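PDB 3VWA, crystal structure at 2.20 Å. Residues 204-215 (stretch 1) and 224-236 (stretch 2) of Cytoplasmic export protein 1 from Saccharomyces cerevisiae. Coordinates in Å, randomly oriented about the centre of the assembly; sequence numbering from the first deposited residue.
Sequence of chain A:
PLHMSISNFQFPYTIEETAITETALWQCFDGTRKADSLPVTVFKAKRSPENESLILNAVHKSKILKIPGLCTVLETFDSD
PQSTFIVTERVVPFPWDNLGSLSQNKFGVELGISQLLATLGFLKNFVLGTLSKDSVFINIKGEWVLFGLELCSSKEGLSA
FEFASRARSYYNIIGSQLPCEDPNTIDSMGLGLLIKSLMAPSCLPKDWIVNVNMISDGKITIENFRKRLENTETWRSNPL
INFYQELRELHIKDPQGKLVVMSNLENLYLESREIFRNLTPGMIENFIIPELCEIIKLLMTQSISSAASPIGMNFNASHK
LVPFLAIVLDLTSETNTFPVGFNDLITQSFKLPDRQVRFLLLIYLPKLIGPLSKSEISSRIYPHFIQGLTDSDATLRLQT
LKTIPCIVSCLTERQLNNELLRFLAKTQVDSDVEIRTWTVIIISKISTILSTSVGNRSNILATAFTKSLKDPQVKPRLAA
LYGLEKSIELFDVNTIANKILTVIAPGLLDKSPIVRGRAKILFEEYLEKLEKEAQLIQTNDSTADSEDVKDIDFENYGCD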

# COMPACT_ATOMS: atom_id res chain seq x y z
N LEU A 204 -27.86 -6.80 5.05
CA LEU A 204 -28.18 -7.80 4.05
C LEU A 204 -29.08 -7.17 3.00
O LEU A 204 -30.03 -6.50 3.33
N PRO A 205 -28.77 -7.37 1.72
CA PRO A 205 -29.58 -6.78 0.68
C PRO A 205 -31.03 -7.23 0.84
O PRO A 205 -31.28 -8.42 1.09
N LYS A 206 -31.95 -6.29 0.66
CA LYS A 206 -33.39 -6.56 0.68
C LYS A 206 -33.69 -7.67 -0.30
O LYS A 206 -34.35 -8.65 0.06
N ASP A 207 -33.15 -7.55 -1.52
CA ASP A 207 -33.42 -8.53 -2.57
C ASP A 207 -32.64 -9.83 -2.40
O ASP A 207 -32.72 -10.72 -3.26
N TRP A 208 -31.91 -9.96 -1.30
CA TRP A 208 -31.27 -11.23 -0.97
C TRP A 208 -31.93 -11.91 0.19
O TRP A 208 -31.60 -13.04 0.52
N ILE A 209 -32.85 -11.21 0.86
CA ILE A 209 -33.42 -11.76 2.09
C ILE A 209 -34.03 -13.14 1.88
O ILE A 209 -33.78 -14.07 2.66
N VAL A 210 -34.79 -13.32 0.82
CA VAL A 210 -35.58 -14.54 0.74
C VAL A 210 -34.66 -15.65 0.31
O VAL A 210 -34.73 -16.77 0.85
N ASN A 211 -33.82 -15.36 -0.67
CA ASN A 211 -32.89 -16.35 -1.17
C ASN A 211 -32.04 -16.94 -0.03
O ASN A 211 -31.95 -18.16 0.11
N VAL A 212 -31.48 -16.08 0.81
CA VAL A 212 -30.65 -16.53 1.93
C VAL A 212 -31.43 -17.40 2.92
O VAL A 212 -30.87 -18.37 3.49
N ASN A 213 -32.71 -17.05 3.12
CA ASN A 213 -33.57 -17.82 4.02
C ASN A 213 -33.81 -19.21 3.50
O ASN A 213 -33.81 -20.17 4.25
N MSE A 214 -34.01 -19.29 2.20
CA MSE A 214 -34.22 -20.55 1.53
C MSE A 214 -33.05 -21.48 1.78
O MSE A 214 -33.26 -22.61 2.23
N ILE A 215 -31.83 -21.03 1.51
CA ILE A 215 -30.67 -21.90 1.70
C ILE A 215 -30.46 -22.17 3.19
O ILE A 215 -29.98 -23.22 3.58
N ASN A 224 -28.61 -23.28 -7.30
CA ASN A 224 -29.89 -22.63 -7.54
C ASN A 224 -29.85 -21.26 -6.90
O ASN A 224 -30.24 -20.28 -7.53
N PHE A 225 -29.32 -21.19 -5.67
CA PHE A 225 -29.17 -19.94 -4.93
C PHE A 225 -28.30 -18.97 -5.71
O PHE A 225 -28.59 -17.78 -5.77
N ARG A 226 -27.29 -19.51 -6.37
CA ARG A 226 -26.37 -18.72 -7.15
C ARG A 226 -27.04 -18.00 -8.37
O ARG A 226 -26.85 -16.82 -8.60
N LYS A 227 -27.82 -18.73 -9.16
CA LYS A 227 -28.54 -18.15 -10.30
C LYS A 227 -29.55 -17.08 -9.88
O LYS A 227 -29.82 -16.18 -10.65
N ARG A 228 -30.09 -17.16 -8.66
CA ARG A 228 -31.10 -16.19 -8.20
C ARG A 228 -30.43 -14.87 -7.88
O ARG A 228 -30.84 -13.78 -8.34
N LEU A 229 -29.36 -14.98 -7.10
CA LEU A 229 -28.56 -13.87 -6.67
C LEU A 229 -27.95 -13.17 -7.88
O LEU A 229 -27.97 -11.94 -7.98
N GLU A 230 -27.43 -13.96 -8.82
CA GLU A 230 -26.84 -13.40 -10.04
C GLU A 230 -27.84 -12.53 -10.80
O GLU A 230 -27.45 -11.61 -11.53
N ASN A 231 -29.12 -12.82 -10.58
CA ASN A 231 -30.17 -12.08 -11.22
C ASN A 231 -30.61 -10.81 -10.51
O ASN A 231 -31.26 -9.95 -11.11
N THR A 232 -30.24 -10.67 -9.24
CA THR A 232 -30.80 -9.59 -8.47
C THR A 232 -30.15 -8.26 -8.86
O THR A 232 -29.06 -8.22 -9.46
N GLU A 233 -30.82 -7.17 -8.52
CA GLU A 233 -30.30 -5.83 -8.82
C GLU A 233 -28.99 -5.60 -8.06
O GLU A 233 -28.07 -5.01 -8.59
N THR A 234 -28.91 -6.10 -6.82
CA THR A 234 -27.70 -5.96 -5.99
C THR A 234 -26.46 -6.51 -6.68
O THR A 234 -25.44 -5.82 -6.84
N TRP A 235 -26.57 -7.76 -7.10
CA TRP A 235 -25.50 -8.41 -7.79
C TRP A 235 -25.01 -7.65 -8.99
O TRP A 235 -23.82 -7.54 -9.18
N ARG A 236 -25.93 -7.12 -9.80
CA ARG A 236 -25.62 -6.56 -11.11
C ARG A 236 -25.15 -5.13 -10.95
O ARG A 236 -24.48 -4.60 -11.82

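Helices 209-215 and 224-231 run nearly antiparallel (173°), their axes 10.2 Å apart at closest approach, and the two stretches together bury 669 Å² of surface.

Apolar packing centres on two aromatic rings whose CA-to-CB bonds both point toward the opposing stretch. Phe225 (chi1 t, 173°) slots its ring beside helix 209-215. Ile215, in the p rotamer, covers one face, with its CD1 3.6 Å from the Phe225 ring centroid, while the ring edge meets backbone, Phe225 CE1 lying 3.4 Å from Asn211 C. Val212 points sideways yet still reaches the ring, its CG2 3.8 Å from Phe225 CZ. Trp208 (chi1 m) lies against Leu229, whose CB also points sideways but whose end turns inward; Leu229 CD1 sits 3.6 Å from the centroid of the Trp208 five-membered ring, almost on the ring normal. At its far end, Trp208 CZ2 approaches the edge of the Trp235 ring, 3.9 Å from CE3.

Direct hydrogen bonds gather around the start of helix 233-236. Trp208 NE1 donates to Thr232 OG1 (2.8 Å), so the indole is anchored at its edge while Leu229 covers a face. Thr232 (p) is the N-cap: the same OG1 donates to Leu229 O (2.6 Å) and accepts a weak bond from Trp235 N (3.4 Å). Asp207, also p, grips Thr234 twice, with OD1 accepting from Thr234 N (3.2 Å) and OD2 from Thr234 OG1 (2.6 Å), thereby tying both backbone and side chain to one carboxylate.

A water extends this arrangement, donating to Asp207 OD1 (2.8 Å) and accepting from Glu233 N (2.6 Å).

Longer side chains complete the periphery. Arg228 (m) donates weakly from NH1 to Asn211 OD1 (3.5 Å), and its NH1 also lies 3.4 Å from SE of selenomethionine Met214 (m).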

# COMPACT_ATOMS: atom_id res chain seq x y z
CB LEU A 204 -28.91 -8.98 4.71
CG LEU A 204 -28.93 -10.45 4.24
CD1 LEU A 204 -29.92 -10.72 3.10
CD2 LEU A 204 -27.55 -10.99 3.89
CB PRO A 205 -28.97 -7.36 -0.61
CG PRO A 205 -27.55 -7.63 -0.26
CD PRO A 205 -27.60 -8.10 1.18
CB LYS A 206 -34.16 -5.29 0.29
CG LYS A 206 -34.52 -4.37 1.44
CD LYS A 206 -33.44 -4.28 2.51
CE LYS A 206 -34.04 -4.07 3.90
NZ LYS A 206 -35.24 -4.94 4.14
CB ASP A 207 -33.23 -7.93 -3.98
CG ASP A 207 -31.83 -7.38 -4.20
OD1 ASP A 207 -31.58 -6.81 -5.28
OD2 ASP A 207 -30.99 -7.48 -3.29
CB TRP A 208 -29.77 -11.04 -0.69
CG TRP A 208 -28.93 -10.76 -1.93
CD1 TRP A 208 -29.36 -10.37 -3.22
CD2 TRP A 208 -27.48 -10.81 -2.03
NE1 TRP A 208 -28.29 -10.22 -4.08
CE2 TRP A 208 -27.14 -10.47 -3.44
CE3 TRP A 208 -26.44 -11.12 -1.14
CZ2 TRP A 208 -25.81 -10.43 -3.89
CZ3 TRP A 208 -25.12 -11.09 -1.62
CH2 TRP A 208 -24.82 -10.74 -2.94
CB ILE A 209 -34.40 -10.79 2.78
CG1 ILE A 209 -33.63 -9.81 3.67
CG2 ILE A 209 -35.37 -11.57 3.65
CD1 ILE A 209 -34.46 -8.63 4.17
CB VAL A 210 -36.77 -14.41 -0.22
CG1 VAL A 210 -37.27 -15.80 -0.60
CG2 VAL A 210 -37.87 -13.58 0.42
CB ASN A 211 -32.05 -15.77 -2.31
CG ASN A 211 -32.89 -15.51 -3.56
OD1 ASN A 211 -33.71 -16.34 -3.92
ND2 ASN A 211 -32.70 -14.36 -4.20
CB VAL A 212 -29.98 -15.33 2.63
CG1 VAL A 212 -29.41 -15.70 3.99
CG2 VAL A 212 -28.89 -14.73 1.74
CB ASN A 213 -34.90 -17.14 4.21
CG ASN A 213 -34.83 -16.09 5.25
OD1 ASN A 213 -33.92 -16.09 6.07
ND2 ASN A 213 -35.80 -15.19 5.24
CB MSE A 214 -34.39 -20.22 0.06
CG MSE A 214 -35.72 -19.50 -0.17
SE MSE A 214 -36.07 -19.59 -2.12
CE MSE A 214 -38.03 -19.26 -2.18
CB ILE A 215 -29.34 -21.37 1.07
CG1 ILE A 215 -28.92 -20.01 1.64
CG2 ILE A 215 -29.44 -21.28 -0.42
CD1 ILE A 215 -27.53 -19.59 1.19
CB ASN A 224 -31.03 -23.46 -6.95
CG ASN A 224 -32.40 -23.02 -7.46
OD1 ASN A 224 -33.25 -22.54 -6.69
ND2 ASN A 224 -32.63 -23.19 -8.78
CB PHE A 225 -28.58 -20.23 -3.55
CG PHE A 225 -28.23 -19.01 -2.75
CD1 PHE A 225 -29.18 -18.37 -1.96
CD2 PHE A 225 -26.90 -18.53 -2.73
CE1 PHE A 225 -28.86 -17.26 -1.19
CE2 PHE A 225 -26.57 -17.41 -1.97
CZ PHE A 225 -27.55 -16.78 -1.20
CB ARG A 226 -25.26 -19.65 -7.61
CG ARG A 226 -24.05 -18.96 -8.16
CD ARG A 226 -22.91 -19.93 -8.27
NE ARG A 226 -21.84 -19.26 -8.99
CZ ARG A 226 -20.92 -19.89 -9.70
NH1 ARG A 226 -19.98 -19.19 -10.33
NH2 ARG A 226 -20.97 -21.23 -9.79
CB LYS A 227 -29.27 -19.24 -11.11
CG LYS A 227 -28.43 -20.47 -11.34
CD LYS A 227 -28.83 -21.24 -12.59
CE LYS A 227 -27.78 -22.31 -12.91
NZ LYS A 227 -28.21 -23.24 -13.99
CB ARG A 228 -31.87 -16.73 -6.99
CG ARG A 228 -32.79 -17.87 -7.37
CD ARG A 228 -33.28 -18.65 -6.16
NE ARG A 228 -34.35 -19.58 -6.52
CZ ARG A 228 -35.63 -19.47 -6.13
NH1 ARG A 228 -36.02 -18.47 -5.35
NH2 ARG A 228 -36.52 -20.38 -6.51
CB LEU A 229 -27.46 -14.41 -5.72
CG LEU A 229 -27.36 -13.90 -4.27
CD1 LEU A 229 -28.65 -14.04 -3.48
CD2 LEU A 229 -26.19 -14.52 -3.50
CB GLU A 230 -26.28 -14.48 -10.94
CG GLU A 230 -24.95 -15.01 -10.41
CD GLU A 230 -24.40 -16.21 -11.16
OE1 GLU A 230 -24.84 -16.50 -12.29
OE2 GLU A 230 -23.52 -16.88 -10.60
CB ASN A 231 -31.37 -12.98 -11.49
CG ASN A 231 -31.69 -13.06 -12.96
OD1 ASN A 231 -30.93 -13.67 -13.74
ND2 ASN A 231 -32.79 -12.41 -13.37
CB THR A 232 -30.59 -9.84 -6.98
OG1 THR A 232 -29.18 -9.95 -6.72
CG2 THR A 232 -31.31 -11.10 -6.59
CB GLU A 233 -31.37 -4.76 -8.51
CG GLU A 233 -30.93 -3.31 -8.74
CD GLU A 233 -30.48 -2.96 -10.18
OE1 GLU A 233 -29.68 -1.99 -10.35
OE2 GLU A 233 -30.91 -3.64 -11.15
CB THR A 234 -27.90 -6.66 -4.65
OG1 THR A 234 -28.97 -6.01 -3.98
CG2 THR A 234 -26.62 -6.65 -3.75
CB TRP A 235 -25.92 -9.81 -8.14
CG TRP A 235 -24.82 -10.68 -8.70
CD1 TRP A 235 -24.28 -10.63 -9.98
CD2 TRP A 235 -24.10 -11.78 -8.03
NE1 TRP A 235 -23.32 -11.57 -10.14
CE2 TRP A 235 -23.14 -12.29 -9.03
CE3 TRP A 235 -24.13 -12.35 -6.78
CZ2 TRP A 235 -22.28 -13.35 -8.76
CZ3 TRP A 235 -23.24 -13.39 -6.51
CH2 TRP A 235 -22.35 -13.89 -7.49
CB ARG A 236 -26.87 -6.57 -12.01
CG ARG A 236 -27.34 -7.94 -12.51
CD ARG A 236 -28.45 -7.77 -13.56
NE ARG A 236 -28.90 -9.01 -14.22
CZ ARG A 236 -30.17 -9.43 -14.23
NH1 ARG A 236 -30.51 -10.57 -14.85
NH2 ARG A 236 -31.12 -8.73 -13.61
O HOH W 1 -33.25 -7.08 -7.48